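Chain length determinant protein (Shigella flexneri, PDB 4E2H) probably regulates the chain length of the lipopolysaccharide O antigen from the periplasmic face of the inner membrane. Local coordinates at residues L133-S136 / L137-Q140; S206-Y209 / Y210-Q214; V143-E146 / Q147-R151. All coordinates share one frame; numbering follows the deposited sequence.

Contact 1 (L133-S136 / L137-Q140)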
# COMPACT_ATOMS: atom_id res chain seq x y z
N LEU C 133 7.81 -6.67 5.74
CA LEU C 133 7.01 -7.76 6.28
C LEU C 133 7.78 -8.64 7.27
O LEU C 133 7.28 -8.93 8.36
CB LEU C 133 6.39 -8.59 5.17
CG LEU C 133 5.40 -7.81 4.30
CD1 LEU C 133 4.60 -8.76 3.41
CD2 LEU C 133 4.47 -6.94 5.14
N GLN C 134 8.97 -9.09 6.89
CA GLN C 134 9.77 -9.89 7.80
C GLN C 134 9.78 -9.23 9.18
O GLN C 134 9.56 -9.90 10.18
CB GLN C 134 11.17 -10.15 7.22
CG GLN C 134 11.14 -11.14 6.05
CD GLN C 134 12.40 -11.10 5.19
OE1 GLN C 134 13.13 -10.09 5.19
NE2 GLN C 134 12.67 -12.19 4.45
N ASP C 135 9.95 -7.91 9.22
CA ASP C 135 9.75 -7.16 10.45
C ASP C 135 8.47 -7.60 11.15
O ASP C 135 8.51 -8.20 12.22
CB ASP C 135 9.60 -5.66 10.18
CG ASP C 135 10.92 -4.99 9.81
OD1 ASP C 135 11.91 -5.72 9.54
OD2 ASP C 135 10.95 -3.73 9.77
N SER C 136 7.34 -7.28 10.53
CA SER C 136 6.06 -7.46 11.18
C SER C 136 5.81 -8.91 11.55
O SER C 136 4.95 -9.21 12.38
CB SER C 136 4.93 -6.95 10.29
OG SER C 136 3.72 -7.62 10.62
N LEU C 137 6.54 -9.83 10.93
CA LEU C 137 6.47 -11.22 11.36
C LEU C 137 7.30 -11.39 12.63
O LEU C 137 6.78 -11.71 13.70
CB LEU C 137 6.96 -12.18 10.29
CG LEU C 137 5.98 -12.51 9.17
CD1 LEU C 137 6.53 -13.65 8.34
CD2 LEU C 137 4.63 -12.88 9.75
N ARG C 138 8.61 -11.18 12.51
CA ARG C 138 9.50 -11.28 13.64
C ARG C 138 8.88 -10.62 14.87
O ARG C 138 8.84 -11.22 15.95
CB ARG C 138 10.84 -10.63 13.32
CG ARG C 138 11.74 -10.56 14.53
CD ARG C 138 13.11 -10.01 14.18
NE ARG C 138 13.13 -9.35 12.87
CZ ARG C 138 12.86 -8.06 12.66
NH1 ARG C 138 12.54 -7.26 13.68
NH2 ARG C 138 12.91 -7.58 11.42
N THR C 139 8.41 -9.39 14.72
CA THR C 139 7.80 -8.69 15.85
C THR C 139 6.64 -9.47 16.47
O THR C 139 6.52 -9.57 17.71
CB THR C 139 7.29 -7.31 15.46
OG1 THR C 139 8.41 -6.42 15.31
CG2 THR C 139 6.30 -6.77 16.53
N GLN C 140 5.79 -10.02 15.60
CA GLN C 140 4.62 -10.76 16.04
C GLN C 140 5.02 -12.13 16.57
O GLN C 140 4.31 -12.74 17.37
CB GLN C 140 3.63 -10.91 14.89
CG GLN C 140 2.53 -9.89 14.93
CD GLN C 140 1.53 -10.09 13.82
OE1 GLN C 140 1.90 -10.35 12.66
NE2 GLN C 140 0.25 -9.97 14.16

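Contact 2 (S206-Y209 / Y210-Q214)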
# COMPACT_ATOMS: atom_id res chain seq x y z
N SER C 206 -2.40 -13.68 15.84
CA SER C 206 -3.48 -12.94 15.20
C SER C 206 -3.74 -13.45 13.77
O SER C 206 -2.82 -13.93 13.10
CB SER C 206 -3.13 -11.44 15.18
OG SER C 206 -4.28 -10.62 15.15
N PRO C 207 -4.99 -13.35 13.30
CA PRO C 207 -5.26 -13.76 11.92
C PRO C 207 -4.37 -12.97 10.97
O PRO C 207 -3.95 -13.50 9.93
CB PRO C 207 -6.72 -13.37 11.71
CG PRO C 207 -7.29 -13.27 13.13
CD PRO C 207 -6.17 -12.75 13.95
N ASN C 208 -4.08 -11.72 11.33
CA ASN C 208 -3.17 -10.91 10.55
C ASN C 208 -1.81 -11.56 10.38
O ASN C 208 -1.07 -11.25 9.43
CB ASN C 208 -2.95 -9.55 11.20
CG ASN C 208 -1.78 -8.80 10.57
OD1 ASN C 208 -0.65 -8.84 11.06
ND2 ASN C 208 -2.05 -8.13 9.44
N TYR C 209 -1.45 -12.42 11.31
CA TYR C 209 -0.17 -13.09 11.23
C TYR C 209 -0.18 -14.08 10.08
O TYR C 209 0.79 -14.17 9.33
CB TYR C 209 0.15 -13.81 12.52
CG TYR C 209 1.40 -14.64 12.41
CD1 TYR C 209 2.65 -14.04 12.43
CD2 TYR C 209 1.33 -16.01 12.28
CE1 TYR C 209 3.81 -14.80 12.32
CE2 TYR C 209 2.48 -16.78 12.18
CZ TYR C 209 3.72 -16.18 12.20
OH TYR C 209 4.86 -16.96 12.10
N TYR C 210 -1.27 -14.83 9.93
CA TYR C 210 -1.34 -15.78 8.83
C TYR C 210 -1.41 -15.08 7.47
O TYR C 210 -0.80 -15.55 6.51
CB TYR C 210 -2.47 -16.80 9.01
CG TYR C 210 -2.40 -17.47 10.35
CD1 TYR C 210 -1.29 -18.23 10.70
CD2 TYR C 210 -3.42 -17.33 11.29
CE1 TYR C 210 -1.19 -18.83 11.96
CE2 TYR C 210 -3.34 -17.94 12.55
CZ TYR C 210 -2.21 -18.69 12.87
OH TYR C 210 -2.10 -19.29 14.11
N GLN C 211 -2.15 -13.98 7.38
CA GLN C 211 -2.26 -13.23 6.11
C GLN C 211 -0.90 -12.72 5.71
O GLN C 211 -0.46 -12.88 4.56
CB GLN C 211 -3.18 -12.02 6.25
CG GLN C 211 -4.62 -12.33 6.57
CD GLN C 211 -5.43 -11.07 6.78
OE1 GLN C 211 -5.02 -9.98 6.36
NE2 GLN C 211 -6.59 -11.19 7.44
N THR C 212 -0.25 -12.07 6.66
CA THR C 212 1.07 -11.54 6.47
C THR C 212 2.01 -12.65 5.98
O THR C 212 2.78 -12.46 5.04
CB THR C 212 1.58 -10.93 7.79
OG1 THR C 212 1.06 -9.59 7.93
CG2 THR C 212 3.09 -10.91 7.80
N ARG C 213 1.92 -13.83 6.60
CA ARG C 213 2.85 -14.91 6.29
C ARG C 213 2.70 -15.43 4.88
O ARG C 213 3.68 -15.79 4.22
CB ARG C 213 2.69 -16.07 7.29
CG ARG C 213 3.63 -17.23 6.99
CD ARG C 213 4.03 -17.99 8.25
NE ARG C 213 3.67 -19.40 8.12
CZ ARG C 213 2.61 -19.95 8.71
NH1 ARG C 213 1.82 -19.22 9.49
NH2 ARG C 213 2.34 -21.24 8.52
N GLN C 214 1.45 -15.50 4.43
CA GLN C 214 1.14 -15.92 3.07
C GLN C 214 1.59 -14.82 2.12
O GLN C 214 2.08 -15.10 1.03
CB GLN C 214 -0.36 -16.19 2.93
CG GLN C 214 -0.81 -16.55 1.52
CD GLN C 214 -0.11 -17.78 0.97
OE1 GLN C 214 0.82 -17.67 0.16
NE2 GLN C 214 -0.56 -18.96 1.39

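Contact 3 (V143-E146 / Q147-R151)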
# COMPACT_ATOMS: atom_id res chain seq x y z
N VAL C 143 6.20 -11.24 20.27
CA VAL C 143 5.02 -10.99 21.09
C VAL C 143 4.36 -12.28 21.56
O VAL C 143 3.93 -12.36 22.71
CB VAL C 143 3.97 -10.19 20.32
CG1 VAL C 143 2.65 -10.17 21.08
CG2 VAL C 143 4.46 -8.77 20.07
N ALA C 144 4.25 -13.27 20.66
CA ALA C 144 3.55 -14.51 20.98
C ALA C 144 4.41 -15.46 21.80
O ALA C 144 3.88 -16.29 22.54
CB ALA C 144 3.05 -15.19 19.75
N GLN C 145 5.73 -15.36 21.68
CA GLN C 145 6.62 -16.23 22.45
C GLN C 145 6.71 -15.76 23.90
O GLN C 145 6.93 -16.54 24.82
CB GLN C 145 8.03 -16.23 21.86
CG GLN C 145 8.99 -17.10 22.65
CD GLN C 145 8.71 -18.59 22.44
OE1 GLN C 145 8.12 -18.99 21.44
NE2 GLN C 145 9.17 -19.41 23.38
N GLU C 146 6.55 -14.46 24.09
CA GLU C 146 6.60 -13.92 25.43
C GLU C 146 5.24 -14.03 26.08
O GLU C 146 5.13 -14.24 27.27
CB GLU C 146 7.15 -12.49 25.42
CG GLU C 146 8.54 -12.48 24.79
CD GLU C 146 9.26 -11.14 24.96
OE1 GLU C 146 8.56 -10.11 25.19
OE2 GLU C 146 10.52 -11.11 24.86
N GLN C 147 4.19 -13.90 25.28
CA GLN C 147 2.88 -14.24 25.80
C GLN C 147 2.93 -15.64 26.39
O GLN C 147 2.52 -15.87 27.52
CB GLN C 147 1.84 -14.17 24.68
CG GLN C 147 1.25 -12.79 24.50
CD GLN C 147 0.60 -12.27 25.77
OE1 GLN C 147 1.23 -11.56 26.56
NE2 GLN C 147 -0.67 -12.62 25.98
N LYS C 148 3.47 -16.57 25.62
CA LYS C 148 3.55 -17.96 26.06
C LYS C 148 4.42 -18.09 27.30
O LYS C 148 3.99 -18.66 28.30
CB LYS C 148 4.04 -18.86 24.92
CG LYS C 148 4.33 -20.29 25.30
CD LYS C 148 4.62 -21.10 24.05
CE LYS C 148 5.57 -22.24 24.35
NZ LYS C 148 6.46 -22.55 23.20
N ASP C 149 5.63 -17.54 27.27
CA ASP C 149 6.53 -17.70 28.41
C ASP C 149 5.98 -17.14 29.72
O ASP C 149 6.15 -17.75 30.79
CB ASP C 149 7.92 -17.18 28.09
CG ASP C 149 8.51 -17.89 26.88
OD1 ASP C 149 7.84 -18.85 26.42
OD2 ASP C 149 9.60 -17.51 26.40
N LEU C 150 5.32 -15.99 29.65
CA LEU C 150 4.56 -15.52 30.82
C LEU C 150 3.53 -16.56 31.28
O LEU C 150 3.42 -16.81 32.47
CB LEU C 150 3.85 -14.20 30.53
CG LEU C 150 2.71 -13.90 31.52
CD1 LEU C 150 3.27 -13.35 32.82
CD2 LEU C 150 1.72 -12.89 30.92
N ARG C 151 2.79 -17.16 30.36
CA ARG C 151 1.80 -18.15 30.76
C ARG C 151 2.53 -19.31 31.42
O ARG C 151 2.06 -19.83 32.45
CB ARG C 151 0.93 -18.59 29.60
CG ARG C 151 -0.24 -19.50 29.99
CD ARG C 151 -0.95 -19.02 31.28
NE ARG C 151 -2.32 -19.57 31.35
CZ ARG C 151 -3.31 -19.07 32.09
NH1 ARG C 151 -3.12 -18.01 32.85
NH2 ARG C 151 -4.51 -19.65 32.06

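Contact 1 (L133-S136 / L137-Q140)
Asp-135 and Arg-138 run alongside each other in the same direction on one turn of the long helix 97-164. They form an i to i+3 salt bridge on the surface of this helix, which runs most of the length of the periplasmic domain. Asp-135 OD1 meets Arg-138 NH2 at 2.8 Å. The N-H is bent well off the line to the acceptor, at 129°, so the hydrogen-bond part is weak. Carboxylate and guanidinium are not coplanar: their planes stand 67° apart, and one nitrogen does the work. The arginine chain first runs extended, with CG anti to the backbone N. It then folds back at chi3 (14°), close to eclipsed, which brings the guanidinium over the preceding turn. Asp-135 O lies over the centre of one guanidinium face, and Arg-138 NH2 also comes within 3.3 Å of Asp-135 CA.

The backbone bonds of the turn run i to i+4: Leu-137 N to Leu-133 O, Arg-138 N to Gln-134 O and a nearly straight one from Thr-139 N to Asp-135 O. The last step is slacker, with a weak bond of 3.4 Å from Gln-140 N to Ser-136 O.

Leu-137 packs on Tyr-209 and Thr-212 of helix 207-219. The charged side faces a neighbour: Arg-138 and Thr-139 pack on Asp-218 of the second subunit, and Asp-135 on its Asn-30. Within the turn, Leu-137 CB rests 3.5 Å from Gln-134 O, and Leu-137 CG lies 3.9 Å from Leu-133 O.

Contact 2 (S206-Y209 / Y210-Q214)
Tyr-209 and Tyr-210 take different first torsions, and this sets their rings against each other. Tyr-209 carries CG opposite its backbone N (chi1 174°), while Tyr-210 carries CG opposite its carbonyl carbon (chi1 -53°). The two rings of these sequence neighbours then form an offset edge-to-face pair. The edge of Tyr-209 is directed to the face of Tyr-210, with planes at 73° and centroids 5.6 Å apart. Tyr-209 CD2 lies 3.8 Å from both CD1 and CE1 of Tyr-210. The Tyr-209 ring also stacks with that of Phe-205.

This is the first part of helix 207-219. Ser-206 precedes it, and its O accepts a bond from Tyr-209 N. Regular i to i+4 bonds follow: Gln-211 N to Pro-207 O, Thr-212 N to Asn-208 O and Arg-213 N to Tyr-209 O. Thr-212 OG1 adds a weak second bond of 3.1 Å to Asn-208 O, so two donors from one residue share that carbonyl.

One turn on from Tyr-209, Arg-213 crosses the Tyr-209 ring at a slant. Arg-213 NH1 lies 3.7 Å from Tyr-209 CE2, with ring and guanidinium planes inclined to each other. The same nitrogen lies in the plane of the Tyr-210 ring, at its edge.

The polar ends are held elsewhere. Tyr-209 OH is hydrogen-bonded to Glu-141 on helix 97-164. Arg-213 NH2 forms a salt bridge with Glu-146 of the third subunit, where Tyr-210 packs on the same glutamate. The chemistry implies a divided role: Tyr-209 ties the short helix to the long one, whereas Arg-213 uses its charge to join two subunits.

Contact 3 (V143-E146 / Q147-R151)
Four backbone hydrogen bonds connect 143-146 to 147-151: Gln-147 N to Val-143 O, Lys-148 N to Ala-144 O, Asp-149 N to Gln-145 O and Leu-150 N to Glu-146 O. The last is the straightest, at 171°. Within 147-151 the same pattern goes on, from Arg-151 N to Gln-147 O.

The polar side-chain contact is between Gln-145 and Asp-149, one turn apart. Gln-145 starts extended and bends at chi2 (73°), which carries its amide across to the carboxylate. Gln-145 NE2 lies 3.4 Å from Asp-149 OD1 and 3.6 Å from Asp-149 OD2. Amide and carboxylate are turned almost perpendicular, with planes 80° apart. The modelled position of the carboxylate is doubtful, because Asp-149 CG comes unusually close to Gln-145 O.

All of this belongs to helix 97-164, the long helix of the periplasmic domain, in a part that meets two other subunits. Glu-146 is the charged link: its OE1 forms a salt bridge with Arg-213 of the second subunit. Val-143 packs there on Gln-211, and Gln-147 on Tyr-210. Within its own chain, Lys-148 NZ makes a weak hydrogen bond to Arg-201 O.

Aliphatic parts graze the carbonyls of the preceding turn. Gln-147 CG reaches Val-143 O at 3.3 Å, and Gln-147 CB lies 3.6 Å from Ala-144 O. Lys-148 CB comes to 3.5 Å from Ala-144 O. Leu-150 CB meets Glu-146 O at the same distance.

Overall arrangement
Contacts 1 and 3 follow each other along helix 97-164, with centres 16 Å apart. Contact 2 comes last in the chain, on helix 207-219, which packs beside the long helix. Its centre is 10 Å from that of contact 1, and the two touch through Leu-137, which packs on Thr-212 and Tyr-209. Contacts 2 and 3 do not meet within one chain; their nearest atoms are about 7 Å apart. They are joined between chains, where Arg-213 of one subunit pairs with Glu-146 of another. Contact 1 also touches the second subunit. The three sites thus combine packing between helices in the monomer with a subunit interface, consistent with a chain length regulator that works as an oligomer.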